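Local atomic coordinates of serpin B3 (Homo sapiens, PDB entry 2ZV6), a protein that probably acts as a serpin-type protease inhibitor, presenting a reactive site loop to target proteases. Residues Lys171-Glu176 with Val188-Phe193. Numbering follows the deposited sequence.
Sequences KNLIPE and VNAIYF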
ATOM      1  N   LYS A 171     -12.323  -0.699   9.427  1.00 74.64           N
ATOM      2  CA  LYS A 171     -13.269  -1.603  10.066  1.00 81.31           C
ATOM      3  C   LYS A 171     -13.873  -2.664   9.153  1.00 83.51           C
ATOM      4  O   LYS A 171     -14.202  -2.395   7.998  1.00 86.74           O
ATOM      5  CB  LYS A 171     -14.403  -0.798  10.702  1.00 85.94           C
ATOM      6  CG  LYS A 171     -14.240   0.709  10.597  1.00 91.09           C
ATOM      7  CD  LYS A 171     -13.807   1.302  11.932  1.00 95.02           C
ATOM      8  CE  LYS A 171     -14.922   2.116  12.583  1.00 90.35           C
ATOM      9  NZ  LYS A 171     -14.509   2.652  13.909  1.00 80.62           N
ATOM     10  N   ASN A 172     -14.017  -3.870   9.695  1.00 79.77           N
ATOM     11  CA  ASN A 172     -14.605  -4.991   8.974  1.00 74.35           C
ATOM     12  C   ASN A 172     -13.808  -5.427   7.754  1.00 70.87           C
ATOM     13  O   ASN A 172     -14.364  -5.600   6.670  1.00 69.01           O
ATOM     14  CB  ASN A 172     -16.040  -4.648   8.563  1.00 75.16           C
ATOM     15  CG  ASN A 172     -16.888  -4.181   9.738  1.00 88.67           C
ATOM     16  OD1 ASN A 172     -18.058  -3.840   9.579  1.00 95.79           O
ATOM     17  ND2 ASN A 172     -16.298  -4.167  10.928  1.00 87.60           N
ATOM     18  N   LEU A 173     -12.506  -5.618   7.946  1.00 70.32           N
ATOM     19  CA  LEU A 173     -11.622  -6.044   6.868  1.00 66.91           C
ATOM     20  C   LEU A 173     -12.204  -7.243   6.138  1.00 71.09           C
ATOM     21  O   LEU A 173     -11.814  -7.541   5.007  1.00 76.06           O
ATOM     22  CB  LEU A 173     -10.249  -6.424   7.421  1.00 57.01           C
ATOM     23  CG  LEU A 173      -9.033  -6.266   6.506  1.00 54.82           C
ATOM     24  CD1 LEU A 173      -8.179  -7.504   6.600  1.00 59.65           C
ATOM     25  CD2 LEU A 173      -9.459  -6.035   5.074  1.00 65.35           C
ATOM     26  N   ILE A 174     -13.134  -7.935   6.792  1.00 73.38           N
ATOM     27  CA  ILE A 174     -13.772  -9.108   6.203  1.00 66.70           C
ATOM     28  C   ILE A 174     -15.286  -9.060   6.334  1.00 64.93           C
ATOM     29  O   ILE A 174     -15.815  -8.926   7.432  1.00 59.47           O
ATOM     30  CB  ILE A 174     -13.282 -10.407   6.862  1.00 59.73           C
ATOM     31  CG1 ILE A 174     -11.766 -10.541   6.694  1.00 60.27           C
ATOM     32  CG2 ILE A 174     -13.995 -11.593   6.235  1.00 59.13           C
ATOM     33  CD1 ILE A 174     -11.075 -11.228   7.850  1.00 52.92           C
ATOM     34  N   PRO A 175     -16.001  -9.157   5.202  1.00 70.25           N
ATOM     35  CA  PRO A 175     -17.464  -9.130   5.172  1.00 75.03           C
ATOM     36  C   PRO A 175     -18.055 -10.521   5.375  1.00 80.59           C
ATOM     37  O   PRO A 175     -17.372 -11.532   5.185  1.00 81.29           O
ATOM     38  CB  PRO A 175     -17.776  -8.581   3.790  1.00 67.08           C
ATOM     39  CG  PRO A 175     -16.650  -9.089   2.946  1.00 67.77           C
ATOM     40  CD  PRO A 175     -15.441  -9.280   3.843  1.00 69.81           C
ATOM     41  N   GLU A 176     -19.327 -10.561   5.752  1.00 80.36           N
ATOM     42  CA  GLU A 176     -20.004 -11.826   5.988  1.00 85.86           C
ATOM     43  C   GLU A 176     -19.820 -12.777   4.817  1.00 87.01           C
ATOM     44  O   GLU A 176     -19.654 -12.349   3.674  1.00 93.10           O
ATOM     45  CB  GLU A 176     -21.487 -11.578   6.236  1.00 88.29           C
ATOM     46  CG  GLU A 176     -21.741 -10.617   7.378  1.00 96.06           C
ATOM     47  CD  GLU A 176     -23.177 -10.634   7.847  1.00 99.92           C
ATOM     48  OE1 GLU A 176     -23.880 -11.626   7.566  1.00100.00           O
ATOM     49  OE2 GLU A 176     -23.599  -9.654   8.497  1.00100.00           O
ATOM     50  N   VAL A 188      -3.895 -11.200   6.848  1.00 50.81           N
ATOM     51  CA  VAL A 188      -4.561  -9.903   6.925  1.00 48.26           C
ATOM     52  C   VAL A 188      -3.504  -8.826   6.789  1.00 50.16           C
ATOM     53  O   VAL A 188      -2.417  -8.947   7.352  1.00 46.29           O
ATOM     54  CB  VAL A 188      -5.290  -9.711   8.256  1.00 35.94           C
ATOM     55  CG1 VAL A 188      -5.241  -8.241   8.672  1.00 28.33           C
ATOM     56  CG2 VAL A 188      -6.733 -10.191   8.115  1.00 35.31           C
ATOM     57  N   ASN A 189      -3.830  -7.768   6.052  1.00 51.38           N
ATOM     58  CA  ASN A 189      -2.875  -6.693   5.818  1.00 48.15           C
ATOM     59  C   ASN A 189      -3.530  -5.327   5.715  1.00 43.89           C
ATOM     60  O   ASN A 189      -3.524  -4.715   4.648  1.00 43.98           O
ATOM     61  CB  ASN A 189      -2.095  -6.982   4.531  1.00 51.24           C
ATOM     62  CG  ASN A 189      -0.747  -6.305   4.497  1.00 55.78           C
ATOM     63  OD1 ASN A 189      -0.301  -5.730   5.491  1.00 51.19           O
ATOM     64  ND2 ASN A 189      -0.083  -6.370   3.342  1.00 62.11           N
ATOM     65  N   ALA A 190      -4.102  -4.853   6.821  1.00 46.28           N
ATOM     66  CA  ALA A 190      -4.735  -3.537   6.849  1.00 47.58           C
ATOM     67  C   ALA A 190      -3.660  -2.487   7.153  1.00 49.94           C
ATOM     68  O   ALA A 190      -2.604  -2.809   7.707  1.00 48.73           O
ATOM     69  CB  ALA A 190      -5.835  -3.497   7.903  1.00 27.44           C
ATOM     70  N   ILE A 191      -3.913  -1.239   6.767  1.00 51.67           N
ATOM     71  CA  ILE A 191      -2.951  -0.170   7.003  1.00 51.21           C
ATOM     72  C   ILE A 191      -3.579   1.207   6.882  1.00 50.14           C
ATOM     73  O   ILE A 191      -4.309   1.489   5.932  1.00 36.96           O
ATOM     74  CB  ILE A 191      -1.766  -0.243   6.026  1.00 49.41           C
ATOM     75  CG1 ILE A 191      -0.766   0.858   6.376  1.00 43.22           C
ATOM     76  CG2 ILE A 191      -2.256  -0.108   4.578  1.00 47.73           C
ATOM     77  CD1 ILE A 191       0.666   0.537   5.995  1.00 52.97           C
ATOM     78  N   TYR A 192      -3.284   2.057   7.860  1.00 58.25           N
ATOM     79  CA  TYR A 192      -3.813   3.412   7.889  1.00 60.91           C
ATOM     80  C   TYR A 192      -2.702   4.450   8.017  1.00 56.34           C
ATOM     81  O   TYR A 192      -1.731   4.241   8.740  1.00 44.34           O
ATOM     82  CB  TYR A 192      -4.783   3.580   9.057  1.00 56.73           C
ATOM     83  CG  TYR A 192      -5.100   5.025   9.301  1.00 65.90           C
ATOM     84  CD1 TYR A 192      -6.240   5.605   8.754  1.00 74.20           C
ATOM     85  CD2 TYR A 192      -4.218   5.840  10.012  1.00 62.99           C
ATOM     86  CE1 TYR A 192      -6.495   6.963   8.901  1.00 79.57           C
ATOM     87  CE2 TYR A 192      -4.460   7.195  10.165  1.00 70.29           C
ATOM     88  CZ  TYR A 192      -5.598   7.753   9.607  1.00 78.96           C
ATOM     89  OH  TYR A 192      -5.834   9.100   9.746  1.00 86.21           O
ATOM     90  N   PHE A 193      -2.864   5.578   7.329  1.00 58.61           N
ATOM     91  CA  PHE A 193      -1.867   6.639   7.390  1.00 61.47           C
ATOM     92  C   PHE A 193      -2.419   8.035   7.114  1.00 56.86           C
ATOM     93  O   PHE A 193      -3.270   8.231   6.248  1.00 43.52           O
ATOM     94  CB  PHE A 193      -0.730   6.344   6.420  1.00 62.24           C
ATOM     95  CG  PHE A 193       0.307   7.419   6.365  1.00 62.59           C
ATOM     96  CD1 PHE A 193       0.136   8.527   5.543  1.00 67.37           C
ATOM     97  CD2 PHE A 193       1.475   7.308   7.103  1.00 64.83           C
ATOM     98  CE1 PHE A 193       1.119   9.510   5.452  1.00 68.63           C
ATOM     99  CE2 PHE A 193       2.466   8.282   7.020  1.00 70.41           C
ATOM    100  CZ  PHE A 193       2.289   9.387   6.191  1.00 69.81           C
TER
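With chi1 at -152°, the L173 side chain extends with CG anti to its own backbone N and beside its carbonyl carbon, and chi2 of -134°, outside the usual staggered positions, then turns CD1 toward V188. The methyl lands over the fork of the valine: L173 CD1 is 3.4 Å from V188 CG2 and 3.7 Å from V188 CG1. CD1 thus lies near both branches, nearer to CG2, and the two side chains run past each other in opposite directions instead of meeting head-on. One bond further back, the leucine branch point faces the next inward residue of the strand, with L173 CG 4.5 Å from A190 CB. V188 and A190 both direct their CB atoms at 171-176, while N189 between them directs its own the other way, the alternation of an extended strand.

I174 contributes less. Its CB is not aimed at the strand, yet the end of the side chain comes nearer, bringing I174 CD1 to 4.5 Å from V188 CG2 as a looser second apolar neighbour. The side-chain contacts are apolar and the interface is small, burying 133 Å² in all, with L173 supplying most of the loop's share; at 7.3 Å between the CA atoms of L173 and A190, the backbones lie too far apart for sheet pairing.

In the serpin fold, strand 185-193 belongs to the large central sheet, beta-sheet A, between strands 112-121 and 336-346. The loop lies over one face of this strand, beside helix 151-165: L173 also touches L340 and K342 of strand 336-346, while I174 hydrogen-bonds through its backbone to N159 and R155. Every residue touching across the contact is buried, and I174 on I158 and A190 on V162 join loop and strand to helix 151-165.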